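Local structure of 1,3-alpha-isomaltosidase (Kribbella flavida DSM 17836, 5X3I) at residues 526-539 and 557-570. The protein hydrolyses the alpha-1,3-glucosidic linkages of the cyclic tetrasaccharide cyclobis-(1-6)-alpha-nigerosyl inside the cell, releasing isomaltose. The protein carries 1 engineered substitution. Sequence-based numbering, arbitrary orientation.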
loop_
_atom_site.group_PDB
_atom_site.type_symbol
_atom_site.label_atom_id
_atom_site.label_comp_id
_atom_site.label_asym_id
_atom_site.label_seq_id
_atom_site.Cartn_x
_atom_site.Cartn_y
_atom_site.Cartn_z
ATOM N N SER A 526 6.777 0.190 8.783
ATOM C CA SER A 526 6.358 -1.051 8.131
ATOM C C SER A 526 7.535 -1.943 7.699
ATOM O O SER A 526 7.355 -3.140 7.472
ATOM C CB SER A 526 5.474 -0.753 6.917
ATOM O OG SER A 526 4.181 -0.377 7.320
ATOM N N GLN A 527 8.727 -1.359 7.606
ATOM C CA GLN A 527 9.934 -2.092 7.232
ATOM C C GLN A 527 10.129 -3.347 8.099
ATOM O O GLN A 527 10.639 -4.355 7.634
ATOM C CB GLN A 527 11.182 -1.201 7.351
ATOM C CG GLN A 527 11.254 0.007 6.399
ATOM C CD GLN A 527 10.691 1.279 7.019
ATOM O OE1 GLN A 527 9.829 1.218 7.888
ATOM N NE2 GLN A 527 11.184 2.441 6.570
ATOM N N ALA A 528 9.725 -3.263 9.357
ATOM C CA ALA A 528 9.951 -4.344 10.296
ATOM C C ALA A 528 8.945 -5.484 10.152
ATOM O O ALA A 528 9.099 -6.510 10.797
ATOM C CB ALA A 528 9.928 -3.809 11.724
ATOM N N HIS A 529 7.892 -5.292 9.361
ATOM C CA HIS A 529 6.845 -6.305 9.345
ATOM C C HIS A 529 6.488 -6.930 8.002
ATOM O O HIS A 529 5.621 -6.437 7.289
ATOM C CB HIS A 529 5.584 -5.662 9.940
ATOM C CG HIS A 529 5.835 -4.954 11.234
ATOM N ND1 HIS A 529 6.080 -5.624 12.409
ATOM C CD2 HIS A 529 5.898 -3.632 11.532
ATOM C CE1 HIS A 529 6.276 -4.751 13.380
ATOM N NE2 HIS A 529 6.169 -3.535 12.876
ATOM N N GLY A 530 6.969 -8.144 7.789
ATOM C CA GLY A 530 6.569 -8.934 6.647
ATOM C C GLY A 530 6.927 -8.468 5.255
ATOM O O GLY A 530 7.927 -7.802 5.018
ATOM N N ILE A 531 6.073 -8.862 4.324
ATOM C CA ILE A 531 6.289 -8.711 2.905
ATOM C C ILE A 531 5.234 -7.751 2.355
ATOM O O ILE A 531 4.143 -7.635 2.913
ATOM C CB ILE A 531 6.201 -10.079 2.198
ATOM C CG1 ILE A 531 7.164 -11.076 2.861
ATOM C CG2 ILE A 531 6.493 -9.970 0.731
ATOM C CD1 ILE A 531 7.104 -12.448 2.284
ATOM N N PHE A 532 5.567 -7.076 1.263
ATOM C CA PHE A 532 4.690 -6.082 0.672
ATOM C C PHE A 532 4.543 -6.327 -0.818
ATOM O O PHE A 532 5.473 -6.780 -1.476
ATOM C CB PHE A 532 5.216 -4.670 0.979
ATOM C CG PHE A 532 5.226 -4.372 2.449
ATOM C CD1 PHE A 532 6.293 -4.765 3.240
ATOM C CD2 PHE A 532 4.131 -3.796 3.057
ATOM C CE1 PHE A 532 6.279 -4.560 4.586
ATOM C CE2 PHE A 532 4.121 -3.586 4.419
ATOM C CZ PHE A 532 5.209 -3.972 5.180
ATOM N N TRP A 533 3.353 -6.068 -1.337
ATOM C CA TRP A 533 3.158 -6.106 -2.771
ATOM C C TRP A 533 2.493 -4.808 -3.238
ATOM O O TRP A 533 1.821 -4.130 -2.464
ATOM C CB TRP A 533 2.349 -7.347 -3.196
ATOM C CG TRP A 533 0.872 -7.167 -3.345
ATOM C CD1 TRP A 533 0.183 -6.959 -4.509
ATOM C CD2 TRP A 533 -0.114 -7.219 -2.305
ATOM N NE1 TRP A 533 -1.157 -6.864 -4.259
ATOM C CE2 TRP A 533 -1.371 -7.029 -2.914
ATOM C CE3 TRP A 533 -0.056 -7.415 -0.918
ATOM C CZ2 TRP A 533 -2.562 -7.008 -2.183
ATOM C CZ3 TRP A 533 -1.238 -7.396 -0.194
ATOM C CH2 TRP A 533 -2.476 -7.181 -0.830
ATOM N N ALA A 534 2.682 -4.495 -4.513
ATOM C CA ALA A 534 2.377 -3.174 -5.062
ATOM C C ALA A 534 0.885 -2.866 -5.193
ATOM O O ALA A 534 0.534 -1.774 -5.595
ATOM C CB ALA A 534 3.047 -3.010 -6.403
ATOM N N GLY A 535 0.019 -3.832 -4.895
ATOM C CA GLY A 535 -1.410 -3.581 -4.905
ATOM C C GLY A 535 -2.063 -3.834 -6.251
ATOM O O GLY A 535 -1.559 -4.613 -7.045
ATOM N N ASP A 536 -3.180 -3.164 -6.510
ATOM C CA ASP A 536 -4.045 -3.518 -7.636
ATOM C C ASP A 536 -3.719 -2.729 -8.912
ATOM O O ASP A 536 -3.611 -1.503 -8.865
ATOM C CB ASP A 536 -5.519 -3.285 -7.261
ATOM C CG ASP A 536 -5.944 -4.039 -6.009
ATOM O OD1 ASP A 536 -5.248 -4.981 -5.603
ATOM O OD2 ASP A 536 -7.004 -3.710 -5.445
ATOM N N GLU A 537 -3.579 -3.419 -10.045
ATOM C CA GLU A 537 -3.444 -2.751 -11.346
ATOM C C GLU A 537 -4.028 -3.539 -12.522
ATOM O O GLU A 537 -4.271 -4.751 -12.427
ATOM C CB GLU A 537 -1.977 -2.434 -11.650
ATOM C CG GLU A 537 -1.555 -1.000 -11.323
ATOM C CD GLU A 537 -1.996 0.023 -12.378
ATOM O OE1 GLU A 537 -3.056 -0.167 -13.013
ATOM O OE2 GLU A 537 -1.260 1.014 -12.566
ATOM N N ASP A 538 -4.248 -2.843 -13.638
ATOM C CA ASP A 538 -4.669 -3.511 -14.865
ATOM C C ASP A 538 -3.473 -4.192 -15.499
ATOM O O ASP A 538 -2.343 -3.960 -15.076
ATOM C CB ASP A 538 -5.273 -2.521 -15.867
ATOM C CG ASP A 538 -6.557 -1.894 -15.375
ATOM O OD1 ASP A 538 -7.559 -2.623 -15.223
ATOM O OD2 ASP A 538 -6.561 -0.663 -15.158
ATOM N N SER A 539 -3.697 -4.938 -16.578
ATOM C CA SER A 539 -2.572 -5.589 -17.210
ATOM C C SER A 539 -2.186 -4.754 -18.414
ATOM O O SER A 539 -2.689 -4.981 -19.507
ATOM C CB SER A 539 -2.960 -7.006 -17.663
ATOM O OG SER A 539 -3.366 -7.846 -16.581
ATOM N N CYS A 557 13.621 3.108 0.638
ATOM C CA CYS A 557 13.102 3.418 1.963
ATOM C C CYS A 557 13.175 2.266 2.973
ATOM O O CYS A 557 12.681 2.387 4.093
ATOM C CB CYS A 557 11.668 3.932 1.821
ATOM S SG CYS A 557 11.594 5.400 0.715
ATOM N N GLY A 558 13.761 1.138 2.564
ATOM C CA GLY A 558 13.979 0.033 3.477
ATOM C C GLY A 558 12.953 -1.090 3.418
ATOM O O GLY A 558 12.932 -1.955 4.299
ATOM N N ILE A 559 12.130 -1.102 2.372
ATOM C CA ILE A 559 11.183 -2.183 2.204
ATOM C C ILE A 559 11.918 -3.241 1.384
ATOM O O ILE A 559 12.161 -3.077 0.190
ATOM C CB ILE A 559 9.894 -1.748 1.483
ATOM C CG1 ILE A 559 9.145 -0.656 2.263
ATOM C CG2 ILE A 559 8.988 -2.966 1.208
ATOM C CD1 ILE A 559 8.644 -1.056 3.616
ATOM N N VAL A 560 12.242 -4.336 2.053
ATOM C CA VAL A 560 13.132 -5.356 1.499
ATOM C C VAL A 560 12.354 -6.374 0.672
ATOM O O VAL A 560 12.645 -6.588 -0.503
ATOM C CB VAL A 560 13.938 -6.069 2.586
ATOM C CG1 VAL A 560 14.813 -7.155 1.969
ATOM C CG2 VAL A 560 14.818 -5.060 3.322
ATOM N N TYR A 561 11.403 -7.048 1.300
ATOM C CA TYR A 561 10.691 -8.068 0.582
ATOM C C TYR A 561 9.459 -7.474 -0.083
ATOM O O TYR A 561 8.410 -7.292 0.527
ATOM C CB TYR A 561 10.276 -9.174 1.551
ATOM C CG TYR A 561 11.415 -9.783 2.338
ATOM C CD1 TYR A 561 11.831 -9.232 3.548
ATOM C CD2 TYR A 561 12.061 -10.922 1.879
ATOM C CE1 TYR A 561 12.856 -9.790 4.258
ATOM C CE2 TYR A 561 13.084 -11.484 2.578
ATOM C CZ TYR A 561 13.483 -10.926 3.768
ATOM O OH TYR A 561 14.500 -11.509 4.457
ATOM N N TRP A 562 9.566 -7.332 -1.387
ATOM C CA TRP A 562 8.581 -6.622 -2.172
ATOM C C TRP A 562 8.337 -7.355 -3.471
ATOM O O TRP A 562 9.256 -7.896 -4.079
ATOM C CB TRP A 562 9.034 -5.183 -2.447
ATOM C CG TRP A 562 8.145 -4.444 -3.400
ATOM C CD1 TRP A 562 7.152 -3.571 -3.083
ATOM C CD2 TRP A 562 8.157 -4.537 -4.823
ATOM N NE1 TRP A 562 6.552 -3.096 -4.225
ATOM C CE2 TRP A 562 7.151 -3.680 -5.308
ATOM C CE3 TRP A 562 8.937 -5.245 -5.739
ATOM C CZ2 TRP A 562 6.895 -3.525 -6.661
ATOM C CZ3 TRP A 562 8.680 -5.085 -7.086
ATOM C CH2 TRP A 562 7.665 -4.233 -7.529
ATOM N N GLY A 563 7.092 -7.318 -3.912
ATOM C CA GLY A 563 6.673 -7.941 -5.150
ATOM C C GLY A 563 5.449 -7.227 -5.699
ATOM O O GLY A 563 5.044 -6.191 -5.174
ATOM N N TRP A 564 4.886 -7.767 -6.772
ATOM C CA TRP A 564 3.732 -7.180 -7.444
ATOM C C TRP A 564 2.962 -8.285 -8.147
ATOM O O TRP A 564 3.493 -9.374 -8.311
ATOM C CB TRP A 564 4.163 -6.100 -8.447
ATOM C CG TRP A 564 4.942 -6.621 -9.644
ATOM C CD1 TRP A 564 6.099 -7.333 -9.622
ATOM C CD2 TRP A 564 4.617 -6.437 -11.028
ATOM N NE1 TRP A 564 6.505 -7.634 -10.896
ATOM C CE2 TRP A 564 5.616 -7.084 -11.781
ATOM C CE3 TRP A 564 3.574 -5.798 -11.701
ATOM C CZ2 TRP A 564 5.603 -7.107 -13.175
ATOM C CZ3 TRP A 564 3.565 -5.823 -13.083
ATOM C CH2 TRP A 564 4.572 -6.468 -13.805
ATOM N N ASP A 565 1.730 -8.019 -8.572
ATOM C CA ASP A 565 1.036 -9.032 -9.340
ATOM C C ASP A 565 1.639 -8.962 -10.733
ATOM O O ASP A 565 1.363 -8.024 -11.478
ATOM C CB ASP A 565 -0.478 -8.747 -9.434
ATOM C CG ASP A 565 -1.148 -8.510 -8.080
ATOM O OD1 ASP A 565 -0.641 -8.971 -7.041
ATOM O OD2 ASP A 565 -2.221 -7.872 -8.076
ATOM N N LEU A 566 2.342 -10.007 -11.153
ATOM C CA LEU A 566 3.110 -9.860 -12.379
ATOM C C LEU A 566 2.142 -9.832 -13.550
ATOM O O LEU A 566 1.215 -10.624 -13.619
ATOM C CB LEU A 566 4.167 -10.959 -12.521
ATOM C CG LEU A 566 3.745 -12.422 -12.575
ATOM C CD1 LEU A 566 3.511 -12.847 -14.013
ATOM C CD2 LEU A 566 4.828 -13.266 -11.914
ATOM N N ALA A 567 2.334 -8.836 -14.411
ATOM C CA ALA A 567 1.461 -8.537 -15.549
ATOM C C ALA A 567 0.006 -8.209 -15.173
ATOM O O ALA A 567 -0.866 -8.279 -16.021
ATOM C CB ALA A 567 1.483 -9.707 -16.535
ATOM N N GLY A 568 -0.240 -7.826 -13.923
ATOM C CA GLY A 568 -1.503 -7.255 -13.475
ATOM C C GLY A 568 -2.576 -8.272 -13.111
ATOM O O GLY A 568 -2.664 -9.326 -13.761
ATOM N N PHE A 569 -3.429 -7.971 -12.129
ATOM C CA PHE A 569 -4.509 -8.905 -11.816
ATOM C C PHE A 569 -5.898 -8.558 -12.369
ATOM O O PHE A 569 -6.798 -9.385 -12.315
ATOM C CB PHE A 569 -4.569 -9.114 -10.279
ATOM C CG PHE A 569 -5.499 -8.171 -9.524
ATOM C CD1 PHE A 569 -6.198 -8.633 -8.417
ATOM C CD2 PHE A 569 -5.632 -6.832 -9.865
ATOM C CE1 PHE A 569 -7.055 -7.800 -7.689
ATOM C CE2 PHE A 569 -6.485 -5.995 -9.151
ATOM C CZ PHE A 569 -7.194 -6.474 -8.059
ATOM N N SER A 570 -6.053 -7.374 -12.956
ATOM C CA SER A 570 -7.394 -6.852 -13.212
ATOM C C SER A 570 -7.685 -6.779 -14.699
ATOM O O SER A 570 -6.809 -6.471 -15.482
ATOM C CB SER A 570 -7.579 -5.467 -12.583
ATOM O OG SER A 570 -8.919 -5.019 -12.723
HETATM O O HOH W 1 11.442 -4.299 4.947
HETATM O O HOH W 2 9.866 -6.016 3.423
HETATM O O HOH W 3 -3.376 -7.043 -5.846
HETATM O O HOH W 4 0.749 -5.551 -7.760
HETATM O O HOH W 5 -2.569 -6.110 -10.101
HETATM O O HOH W 6 -6.359 -5.053 -17.751
#
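Strand 531-533 runs parallel to strand 562-565, 34° between their short axes, joined by hydrogen bonds from Phe-532 N to Tyr-561 O (2.9 Å), Gly-563 N to Phe-532 O and, just past the first strand, Ala-534 N to Gly-563 O. The two strands and helix 541-556, which connects them, form one beta-alpha-beta unit of the family 31 TIM barrel. On the Phe-532 and Trp-562 side of the sheet, Ile-559 CG2 lies 3.8 Å from Phe-532 CD1, the two side chains crossing at about a right angle. Gln-527, its chain bent at chi2 (93°), hydrogen-bonds through NE2 to Cys-557 O at 2.9 Å, nearly along the C=O axis. Cut back to alanine, Gln-527 would probably leave Cys-557 O without its amide donor and a gap beside Ile-559 CD1. At the C-terminal ends, the carboxylate of Asp-536, the inferred proton donor, is turned 27° from the Phe-569 ring plane, with Asp-536 CG 3.4 Å from Phe-569 CZ. Asp-536 OD1 also hydrogen-bonds a glycerol, probably from the crystallisation liquor, consistent with a pocket here. Beyond it, Ser-539 OG donates a hydrogen bond to Ala-567 O, in the carbonyl plane (2.6 Å). Gln-593 holds Asp-565 OD1; water 3 accepts from Trp-533 NE1 (2.7 Å) and lies within bonding distance of Asp-536 OD1 (2.8 Å) and Asp-565 OD2 (2.6 Å).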